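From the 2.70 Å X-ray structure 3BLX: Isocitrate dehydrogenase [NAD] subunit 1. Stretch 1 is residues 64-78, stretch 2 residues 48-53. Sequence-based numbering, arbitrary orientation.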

# COMPACT_ATOMS: atom_id res chain seq x y z
N TYR E 64 -10.93 -17.84 13.63
CA TYR E 64 -10.25 -16.56 13.77
C TYR E 64 -8.92 -16.73 14.53
O TYR E 64 -7.90 -16.18 14.12
CB TYR E 64 -11.17 -15.53 14.42
CG TYR E 64 -10.48 -14.26 14.87
CD1 TYR E 64 -9.99 -14.15 16.18
CD2 TYR E 64 -10.29 -13.18 14.00
CE1 TYR E 64 -9.34 -13.00 16.61
CE2 TYR E 64 -9.64 -12.02 14.43
CZ TYR E 64 -9.16 -11.93 15.75
OH TYR E 64 -8.49 -10.80 16.23
N GLU E 65 -8.92 -17.54 15.58
CA GLU E 65 -7.72 -17.77 16.36
C GLU E 65 -6.63 -18.55 15.62
O GLU E 65 -5.43 -18.37 15.87
CB GLU E 65 -8.06 -18.47 17.68
CG GLU E 65 -8.65 -17.54 18.73
CD GLU E 65 -7.80 -16.30 19.02
OE1 GLU E 65 -6.60 -16.29 18.64
OE2 GLU E 65 -8.33 -15.33 19.62
N ALA E 66 -7.03 -19.42 14.72
CA ALA E 66 -6.08 -20.17 13.93
C ALA E 66 -5.43 -19.30 12.86
O ALA E 66 -4.23 -19.36 12.63
CB ALA E 66 -6.76 -21.37 13.31
N VAL E 67 -6.24 -18.49 12.20
CA VAL E 67 -5.75 -17.58 11.19
C VAL E 67 -4.77 -16.63 11.85
O VAL E 67 -3.67 -16.43 11.36
CB VAL E 67 -6.92 -16.82 10.47
CG1 VAL E 67 -6.41 -15.69 9.59
CG2 VAL E 67 -7.72 -17.78 9.64
N GLU E 68 -5.17 -16.07 12.99
CA GLU E 68 -4.34 -15.12 13.71
C GLU E 68 -3.01 -15.75 14.17
O GLU E 68 -1.95 -15.12 14.09
CB GLU E 68 -5.14 -14.52 14.88
CG GLU E 68 -4.97 -12.99 15.04
CD GLU E 68 -5.17 -12.21 13.72
OE1 GLU E 68 -4.36 -11.30 13.44
OE2 GLU E 68 -6.13 -12.48 12.96
N SER E 69 -3.08 -17.00 14.62
CA SER E 69 -1.89 -17.73 14.98
C SER E 69 -0.97 -17.97 13.79
O SER E 69 0.24 -17.81 13.91
CB SER E 69 -2.27 -19.04 15.66
OG SER E 69 -1.12 -19.80 15.99
N LEU E 70 -1.54 -18.34 12.63
CA LEU E 70 -0.75 -18.50 11.41
C LEU E 70 -0.13 -17.21 10.93
O LEU E 70 0.98 -17.22 10.43
CB LEU E 70 -1.56 -19.12 10.31
CG LEU E 70 -1.61 -20.64 10.44
CD1 LEU E 70 -2.73 -21.18 9.59
CD2 LEU E 70 -0.30 -21.28 10.07
N LYS E 71 -0.83 -16.09 11.11
CA LYS E 71 -0.26 -14.82 10.72
C LYS E 71 1.00 -14.50 11.52
O LYS E 71 1.95 -13.92 10.97
CB LYS E 71 -1.30 -13.72 10.86
CG LYS E 71 -2.18 -13.62 9.62
CD LYS E 71 -3.56 -13.05 9.90
CE LYS E 71 -3.67 -11.57 9.58
NZ LYS E 71 -5.10 -11.20 9.58
N ARG E 72 1.00 -14.90 12.79
CA ARG E 72 2.14 -14.70 13.66
C ARG E 72 3.25 -15.70 13.39
O ARG E 72 4.40 -15.33 13.32
CB ARG E 72 1.72 -14.80 15.11
CG ARG E 72 0.77 -13.74 15.58
CD ARG E 72 0.73 -13.70 17.09
NE ARG E 72 0.11 -14.89 17.64
CZ ARG E 72 -1.21 -15.06 17.73
NH1 ARG E 72 -2.02 -14.11 17.30
NH2 ARG E 72 -1.72 -16.18 18.24
N ASN E 73 2.90 -16.96 13.25
CA ASN E 73 3.93 -17.99 13.20
C ASN E 73 4.38 -18.35 11.79
O ASN E 73 5.51 -18.76 11.59
CB ASN E 73 3.48 -19.25 13.95
CG ASN E 73 3.04 -18.96 15.36
OD1 ASN E 73 3.47 -17.99 15.99
ND2 ASN E 73 2.19 -19.82 15.87
N LYS E 74 3.48 -18.20 10.81
CA LYS E 74 3.75 -18.49 9.39
C LYS E 74 3.74 -19.96 9.00
O LYS E 74 3.61 -20.28 7.84
CB LYS E 74 5.07 -17.85 8.91
CG LYS E 74 5.29 -16.40 9.33
CD LYS E 74 4.19 -15.52 8.85
CE LYS E 74 4.60 -14.06 8.86
NZ LYS E 74 4.90 -13.62 10.25
N ILE E 75 3.94 -20.85 9.96
CA ILE E 75 4.00 -22.29 9.71
C ILE E 75 2.98 -23.01 10.58
O ILE E 75 2.80 -22.70 11.76
CB ILE E 75 5.41 -22.84 10.01
CG1 ILE E 75 6.42 -22.09 9.17
CG2 ILE E 75 5.50 -24.28 9.59
CD1 ILE E 75 6.16 -22.23 7.66
N GLY E 76 2.31 -24.00 10.00
CA GLY E 76 1.31 -24.74 10.76
C GLY E 76 1.23 -26.22 10.47
O GLY E 76 1.58 -26.68 9.39
N LEU E 77 0.78 -26.97 11.47
CA LEU E 77 0.54 -28.40 11.32
C LEU E 77 -0.92 -28.59 11.67
O LEU E 77 -1.38 -28.17 12.72
CB LEU E 77 1.43 -29.22 12.25
CG LEU E 77 1.95 -30.57 11.73
CD1 LEU E 77 1.99 -31.58 12.84
CD2 LEU E 77 1.09 -31.10 10.66
N LYS E 78 -1.63 -29.24 10.78
CA LYS E 78 -3.06 -29.31 10.90
C LYS E 78 -3.56 -30.75 10.79
O LYS E 78 -3.16 -31.47 9.90
CB LYS E 78 -3.68 -28.40 9.83
CG LYS E 78 -5.11 -28.67 9.47
CD LYS E 78 -5.69 -27.48 8.76
CE LYS E 78 -6.71 -27.89 7.67
NZ LYS E 78 -7.65 -28.96 8.12
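Stretch 2 (48-53) DWETIN

Stretch 1 opens as the final turns of a helix, residues 64 to 73, already under way earlier in the chain. Its backbone is held by regular i to i+4 hydrogen bonds, such as Ser69 N to Glu65 O at 3.0 Å and Asn73 N to Ser69 O at 2.9 Å. The helix ends at Lys74, whose positive phi of 78° breaks the helical pattern and turns the chain into a strand that begins at Ile75 and runs on beyond Lys78. Stretch 2 is extended throughout: residues 48 to 51 are the end of a strand, and Ile52 and Asn53 continue with phi and psi values that remain in the extended region. The helix and the strand run in nearly opposite senses, with 150° between their N-to-C directions, and their axes come no closer than 10.1 Å. That spacing leaves room for side chains between the two backbones. The register reflects the reversed direction: Ile52 lies nearest Ala66, with the CA of Ile52 6.2 Å from the CA of Ala66, while Glu50 lies farther along the helix, its CA 7.7 Å from the CA of Ser69.

Because side chains alternate along an extended chain, Glu50 and Ile52 both point toward stretch 1, while Thr51 and Asn53 point away and make no contact with it. The two inward residues serve different needs. Ile52 packs on the helix against Ala66 and the CB atoms of Glu65 and Ser69: Ile52 CG2 lies 4.2 Å from Ala66 CB and 4.1 Å from Glu65 CB, and Ile52 CD1 reaches 3.8 Å from Ser69 CB. Ala66 suits this place, since its short side chain accompanies the closest CA approach in the register, 6.2 Å between Ala66 CA and Ile52 CA, and the branched Ile52 can spread over the helix surface.

Glu50 extends its side chain fully, chi1 and chi2 both t, and brings its carboxylate to a polar patch formed by Ser69, Arg72 and Asn73. Arg72 NH2 donates to Glu50 OE1 at 2.6 Å, a short hydrogen bond that is also a salt bridge; the oxygen lies at the edge of the guanidinium, near its plane, where the N-H groups point. The other carboxylate oxygen is engaged too, for Asn73 ND2 donates to Glu50 OE2 at 3.1 Å with an angle of 160°. Ser69 OG stands 3.2 Å from Glu50 OE1, a weak hydrogen bond at most; its one proton also has another acceptor within reach. A carboxylate suits this position well: its negative charge balances the positive charge of Arg72, and its two oxygens can accept from separate donors on neighbouring parts of the helix.

The strand of stretch 1 contributes through Leu77, whose CB points toward stretch 2 and lies 4.3 Å from Trp49 CZ3. The CA-to-CB bond of Trp49 points sideways, but its long indole carries the ring nearer, bridging a CA-to-CA separation of 9.2 Å between Trp49 and Leu77 with an apolar contact.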

# COMPACT_ATOMS: atom_id res chain seq x y z
N ASP E 48 8.11 -25.39 19.63
CA ASP E 48 7.06 -25.14 20.60
C ASP E 48 5.71 -25.04 19.89
O ASP E 48 5.53 -24.23 18.98
CB ASP E 48 7.34 -23.85 21.37
CG ASP E 48 8.56 -23.94 22.31
OD1 ASP E 48 8.94 -25.06 22.70
OD2 ASP E 48 9.12 -22.87 22.66
N TRP E 49 4.76 -25.86 20.29
CA TRP E 49 3.45 -25.82 19.66
C TRP E 49 2.61 -24.70 20.24
O TRP E 49 2.57 -24.51 21.45
CB TRP E 49 2.74 -27.13 19.86
CG TRP E 49 3.54 -28.33 19.43
CD1 TRP E 49 4.12 -29.25 20.24
CD2 TRP E 49 3.83 -28.73 18.09
NE1 TRP E 49 4.75 -30.20 19.49
CE2 TRP E 49 4.59 -29.91 18.17
CE3 TRP E 49 3.51 -28.22 16.83
CZ2 TRP E 49 5.03 -30.59 17.04
CZ3 TRP E 49 3.98 -28.88 15.71
CH2 TRP E 49 4.72 -30.06 15.82
N GLU E 50 1.95 -23.95 19.37
CA GLU E 50 0.95 -23.00 19.83
C GLU E 50 -0.35 -23.63 19.40
O GLU E 50 -0.82 -23.43 18.29
CB GLU E 50 1.13 -21.66 19.16
CG GLU E 50 0.10 -20.59 19.58
CD GLU E 50 0.38 -19.17 19.01
OE1 GLU E 50 -0.57 -18.39 18.85
OE2 GLU E 50 1.55 -18.82 18.73
N THR E 51 -0.90 -24.43 20.28
CA THR E 51 -2.01 -25.28 19.91
C THR E 51 -3.36 -24.55 19.94
O THR E 51 -3.65 -23.81 20.86
CB THR E 51 -1.97 -26.64 20.68
OG1 THR E 51 -3.30 -27.10 20.91
CG2 THR E 51 -1.27 -26.49 22.01
N ILE E 52 -4.14 -24.71 18.88
CA ILE E 52 -5.39 -23.98 18.75
C ILE E 52 -6.58 -24.93 18.82
O ILE E 52 -6.70 -25.86 18.02
CB ILE E 52 -5.50 -23.20 17.39
CG1 ILE E 52 -4.29 -22.31 17.15
CG2 ILE E 52 -6.77 -22.37 17.38
CD1 ILE E 52 -4.16 -21.18 18.18
N ASN E 53 -7.45 -24.67 19.79
CA ASN E 53 -8.62 -25.50 20.06
C ASN E 53 -9.87 -24.98 19.36
O ASN E 53 -10.54 -24.09 19.85
CB ASN E 53 -8.87 -25.57 21.57
CG ASN E 53 -7.63 -25.98 22.35
OD1 ASN E 53 -7.22 -27.15 22.32
ND2 ASN E 53 -7.01 -25.01 23.06